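Local coordinates for protein 3',5'-cyclic-nucleotide phosphodiesterase 1 (Saccharomyces cerevisiae, PDB 4OJV) that belongs to the class II cyclic-nucleotide phosphodiesterases, metal-dependent enzymes with a metallo-beta-lactamase-like fold, and carries two zinc ions, at residues Leu64-Asp72 and Ser329-Arg337. Sequence-based numbering, arbitrary orientation.
With MPD ((4S)-2-methyl-2,4-pentanediol), chain C.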
loop_
_atom_site.group_PDB
_atom_site.type_symbol
_atom_site.label_atom_id
_atom_site.label_comp_id
_atom_site.label_asym_id
_atom_site.label_seq_id
_atom_site.Cartn_x
_atom_site.Cartn_y
_atom_site.Cartn_z
ATOM N N LEU A 64 -15.055 3.468 18.670
ATOM C CA LEU A 64 -13.882 2.610 18.842
ATOM C C LEU A 64 -13.044 2.665 17.584
ATOM O O LEU A 64 -13.582 2.707 16.476
ATOM C CB LEU A 64 -14.291 1.156 19.104
ATOM C CG LEU A 64 -15.157 0.845 20.325
ATOM C CD1 LEU A 64 -15.594 -0.612 20.313
ATOM C CD2 LEU A 64 -14.412 1.170 21.608
ATOM N N VAL A 65 -11.725 2.660 17.761
ATOM C CA VAL A 65 -10.801 2.683 16.625
ATOM C C VAL A 65 -9.941 1.416 16.605
ATOM O O VAL A 65 -9.709 0.800 17.643
ATOM C CB VAL A 65 -9.899 3.946 16.615
ATOM C CG1 VAL A 65 -10.735 5.219 16.560
ATOM C CG2 VAL A 65 -8.968 3.981 17.820
ATOM N N PRO A 66 -9.442 1.017 15.425
ATOM C CA PRO A 66 -8.587 -0.180 15.399
ATOM C C PRO A 66 -7.329 -0.038 16.254
ATOM O O PRO A 66 -6.774 1.069 16.352
ATOM C CB PRO A 66 -8.204 -0.307 13.922
ATOM C CG PRO A 66 -9.315 0.377 13.195
ATOM C CD PRO A 66 -9.704 1.533 14.068
ATOM N N SER A 67 -6.910 -1.143 16.878
ATOM C CA SER A 67 -5.710 -1.166 17.707
ATOM C C SER A 67 -4.898 -2.440 17.472
ATOM O O SER A 67 -3.782 -2.378 16.953
ATOM C CB SER A 67 -6.085 -1.022 19.187
ATOM O OG SER A 67 -4.955 -1.178 20.014
ATOM N N PHE A 68 -5.465 -3.586 17.865
ATOM C CA PHE A 68 -4.892 -4.933 17.666
ATOM C C PHE A 68 -3.876 -5.363 18.727
ATOM O O PHE A 68 -3.112 -6.310 18.526
ATOM C CB PHE A 68 -4.374 -5.136 16.229
ATOM C CG PHE A 68 -5.403 -4.825 15.176
ATOM C CD1 PHE A 68 -6.581 -5.564 15.088
ATOM C CD2 PHE A 68 -5.212 -3.771 14.293
ATOM C CE1 PHE A 68 -7.541 -5.266 14.128
ATOM C CE2 PHE A 68 -6.156 -3.479 13.318
ATOM C CZ PHE A 68 -7.322 -4.225 13.238
ATOM N N TYR A 69 -3.900 -4.688 19.873
ATOM C CA TYR A 69 -3.017 -5.037 20.976
ATOM C C TYR A 69 -3.853 -5.607 22.123
ATOM O O TYR A 69 -4.464 -6.658 21.959
ATOM C CB TYR A 69 -2.144 -3.849 21.381
ATOM C CG TYR A 69 -1.180 -3.451 20.276
ATOM C CD1 TYR A 69 -1.585 -2.627 19.216
ATOM C CD2 TYR A 69 0.136 -3.907 20.284
ATOM C CE1 TYR A 69 -0.711 -2.267 18.198
ATOM C CE2 TYR A 69 1.022 -3.557 19.264
ATOM C CZ TYR A 69 0.588 -2.735 18.226
ATOM O OH TYR A 69 1.474 -2.366 17.219
ATOM N N GLU A 70 -3.922 -4.931 23.262
ATOM C CA GLU A 70 -4.771 -5.413 24.361
ATOM C C GLU A 70 -6.198 -5.682 23.879
ATOM O O GLU A 70 -6.825 -6.652 24.314
ATOM C CB GLU A 70 -4.734 -4.438 25.532
ATOM C CG GLU A 70 -3.379 -4.432 26.225
ATOM C CD GLU A 70 -3.194 -3.265 27.163
ATOM O OE1 GLU A 70 -3.448 -2.117 26.757
ATOM O OE2 GLU A 70 -2.783 -3.501 28.320
ATOM N N HIS A 71 -6.707 -4.835 22.982
ATOM C CA HIS A 71 -7.985 -5.084 22.310
ATOM C C HIS A 71 -7.848 -4.820 20.839
ATOM O O HIS A 71 -7.035 -3.996 20.414
ATOM C CB HIS A 71 -9.094 -4.184 22.847
ATOM C CG HIS A 71 -9.273 -4.263 24.335
ATOM N ND1 HIS A 71 -8.623 -3.443 25.183
ATOM C CD2 HIS A 71 -10.049 -5.108 25.116
ATOM C CE1 HIS A 71 -8.976 -3.745 26.443
ATOM N NE2 HIS A 71 -9.843 -4.764 26.399
ATOM N N ASP A 72 -8.673 -5.477 20.040
ATOM C CA ASP A 72 -8.671 -5.210 18.613
ATOM C C ASP A 72 -9.199 -3.808 18.291
ATOM O O ASP A 72 -8.801 -3.209 17.289
ATOM C CB ASP A 72 -9.444 -6.294 17.863
ATOM C CG ASP A 72 -8.680 -7.601 17.774
ATOM O OD1 ASP A 72 -7.443 -7.616 17.973
ATOM O OD2 ASP A 72 -9.311 -8.630 17.476
ATOM N N SER A 329 4.163 -0.194 14.280
ATOM C CA SER A 329 3.767 -1.397 15.021
ATOM C C SER A 329 4.990 -1.993 15.701
ATOM O O SER A 329 6.139 -1.768 15.295
ATOM C CB SER A 329 3.169 -2.470 14.113
ATOM O OG SER A 329 2.016 -2.021 13.458
ATOM N N THR A 330 4.738 -2.769 16.735
ATOM C CA THR A 330 5.781 -3.475 17.440
ATOM C C THR A 330 5.094 -4.687 18.054
ATOM O O THR A 330 3.898 -4.630 18.340
ATOM C CB THR A 330 6.457 -2.569 18.500
ATOM O OG1 THR A 330 7.481 -3.303 19.174
ATOM C CG2 THR A 330 5.458 -2.042 19.518
ATOM N N PRO A 331 5.820 -5.806 18.212
ATOM C CA PRO A 331 5.187 -6.981 18.819
ATOM C C PRO A 331 5.152 -6.890 20.354
ATOM O O PRO A 331 5.708 -7.741 21.052
ATOM C CB PRO A 331 6.063 -8.142 18.330
ATOM C CG PRO A 331 7.396 -7.523 18.096
ATOM C CD PRO A 331 7.152 -6.113 17.652
ATOM N N ALA A 332 4.499 -5.838 20.848
ATOM C CA ALA A 332 4.410 -5.525 22.268
ATOM C C ALA A 332 3.023 -5.837 22.804
ATOM O O ALA A 332 2.076 -6.013 22.042
ATOM C CB ALA A 332 4.738 -4.058 22.504
ATOM N N LYS A 333 2.902 -5.898 24.129
ATOM C CA LYS A 333 1.618 -6.191 24.749
ATOM C C LYS A 333 0.640 -5.030 24.599
ATOM O O LYS A 333 -0.555 -5.247 24.426
ATOM C CB LYS A 333 1.792 -6.556 26.225
ATOM C CG LYS A 333 2.504 -7.882 26.455
ATOM C CD LYS A 333 2.600 -8.222 27.934
ATOM C CE LYS A 333 3.242 -9.584 28.142
ATOM N NZ LYS A 333 3.292 -9.966 29.580
ATOM N N ARG A 334 1.158 -3.803 24.649
ATOM C CA ARG A 334 0.314 -2.603 24.628
ATOM C C ARG A 334 0.533 -1.795 23.354
ATOM O O ARG A 334 1.651 -1.695 22.844
ATOM C CB ARG A 334 0.596 -1.742 25.863
ATOM C CG ARG A 334 -0.336 -0.552 26.081
ATOM C CD ARG A 334 -0.555 -0.296 27.569
ATOM N NE ARG A 334 -1.546 0.755 27.819
ATOM C CZ ARG A 334 -1.259 2.025 28.060
ATOM N NH1 ARG A 334 0.004 2.434 28.087
ATOM N NH2 ARG A 334 -2.246 2.886 28.277
ATOM N N ASP A 335 -0.554 -1.218 22.862
ATOM C CA ASP A 335 -0.530 -0.361 21.681
ATOM C C ASP A 335 0.528 0.730 21.872
ATOM O O ASP A 335 0.452 1.515 22.822
ATOM C CB ASP A 335 -1.930 0.236 21.508
ATOM C CG ASP A 335 -2.147 0.939 20.169
ATOM O OD1 ASP A 335 -1.244 1.652 19.675
ATOM O OD2 ASP A 335 -3.270 0.788 19.639
ATOM N N PRO A 336 1.535 0.786 20.975
ATOM C CA PRO A 336 2.607 1.756 21.189
ATOM C C PRO A 336 2.133 3.197 21.086
ATOM O O PRO A 336 2.782 4.078 21.624
ATOM C CB PRO A 336 3.607 1.436 20.071
ATOM C CG PRO A 336 2.797 0.760 19.024
ATOM C CD PRO A 336 1.779 -0.045 19.782
ATOM N N ARG A 337 1.006 3.443 20.420
ATOM C CA ARG A 337 0.473 4.801 20.387
ATOM C C ARG A 337 0.088 5.261 21.795
ATOM O O ARG A 337 0.283 6.425 22.143
ATOM C CB ARG A 337 -0.733 4.880 19.462
ATOM C CG ARG A 337 -0.365 4.617 18.007
ATOM C CD ARG A 337 -1.579 4.489 17.111
ATOM N NE ARG A 337 -2.442 3.381 17.514
ATOM C CZ ARG A 337 -3.640 3.147 16.997
ATOM N NH1 ARG A 337 -4.110 3.938 16.034
ATOM N NH2 ARG A 337 -4.368 2.131 17.444
HETATM C C1 MPD C . 0.357 0.879 13.580
HETATM C C2 MPD C . -0.130 0.455 14.967
HETATM O O2 MPD C . 0.167 -0.934 15.171
HETATM C CM MPD C . 0.626 1.251 16.025
HETATM C C3 MPD C . -1.645 0.740 15.099
HETATM C C4 MPD C . -2.512 -0.195 14.233
HETATM O O4 MPD C . -2.396 -1.521 14.721
HETATM C C5 MPD C . -3.982 0.220 14.265
HETATM O O HOH W 1 -6.745 3.495 14.956
HETATM O O HOH W 2 -3.051 -1.870 24.051
HETATM O O HOH W 3 -4.116 -0.065 28.189
#
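Tyr69 lays one face of its ring against Asp335 and Pro336, at the start of helix 336-350. Asp335 CA and Pro336 CD both make CH-pi contacts there, the proline carbon 3.7 Å from the ring centroid, while the backbone oxygens of Thr330 and Ala332 lie at the ring edge in its plane. At its far end, Tyr69 OH accepts a weak hydrogen bond from Thr330 N and hydrogen-bonds with MPD O2, 2.8 Å away; this diol probably came from the crystallisation liquor. Asp335 is the helix N-cap: a chi1 of -169° places its carboxylate where OD1 accepts Arg337 N. Arg337, folded back at chi3 (-61°), comes in side-on, NE to Asp335 OD1 and NH2 to Asp335 OD2 (2.8 Å), each on a syn lone pair. Ser67 OG donates to the anti side of Asp335 OD2 at 2.6 Å, giving each carboxylate oxygen two donors. Arg337 NH2 also reaches Pro66 O in the carbonyl plane, 2.8 Å away, while MPD C3 sits over the guanidinium face. Farther out, Glu70 OE1 and Arg334 NE form a long salt bridge (3.6 Å), bridged by a water; Arg334 NH2 pairs with Glu342. Met111 of the second subunit packs on Tyr69.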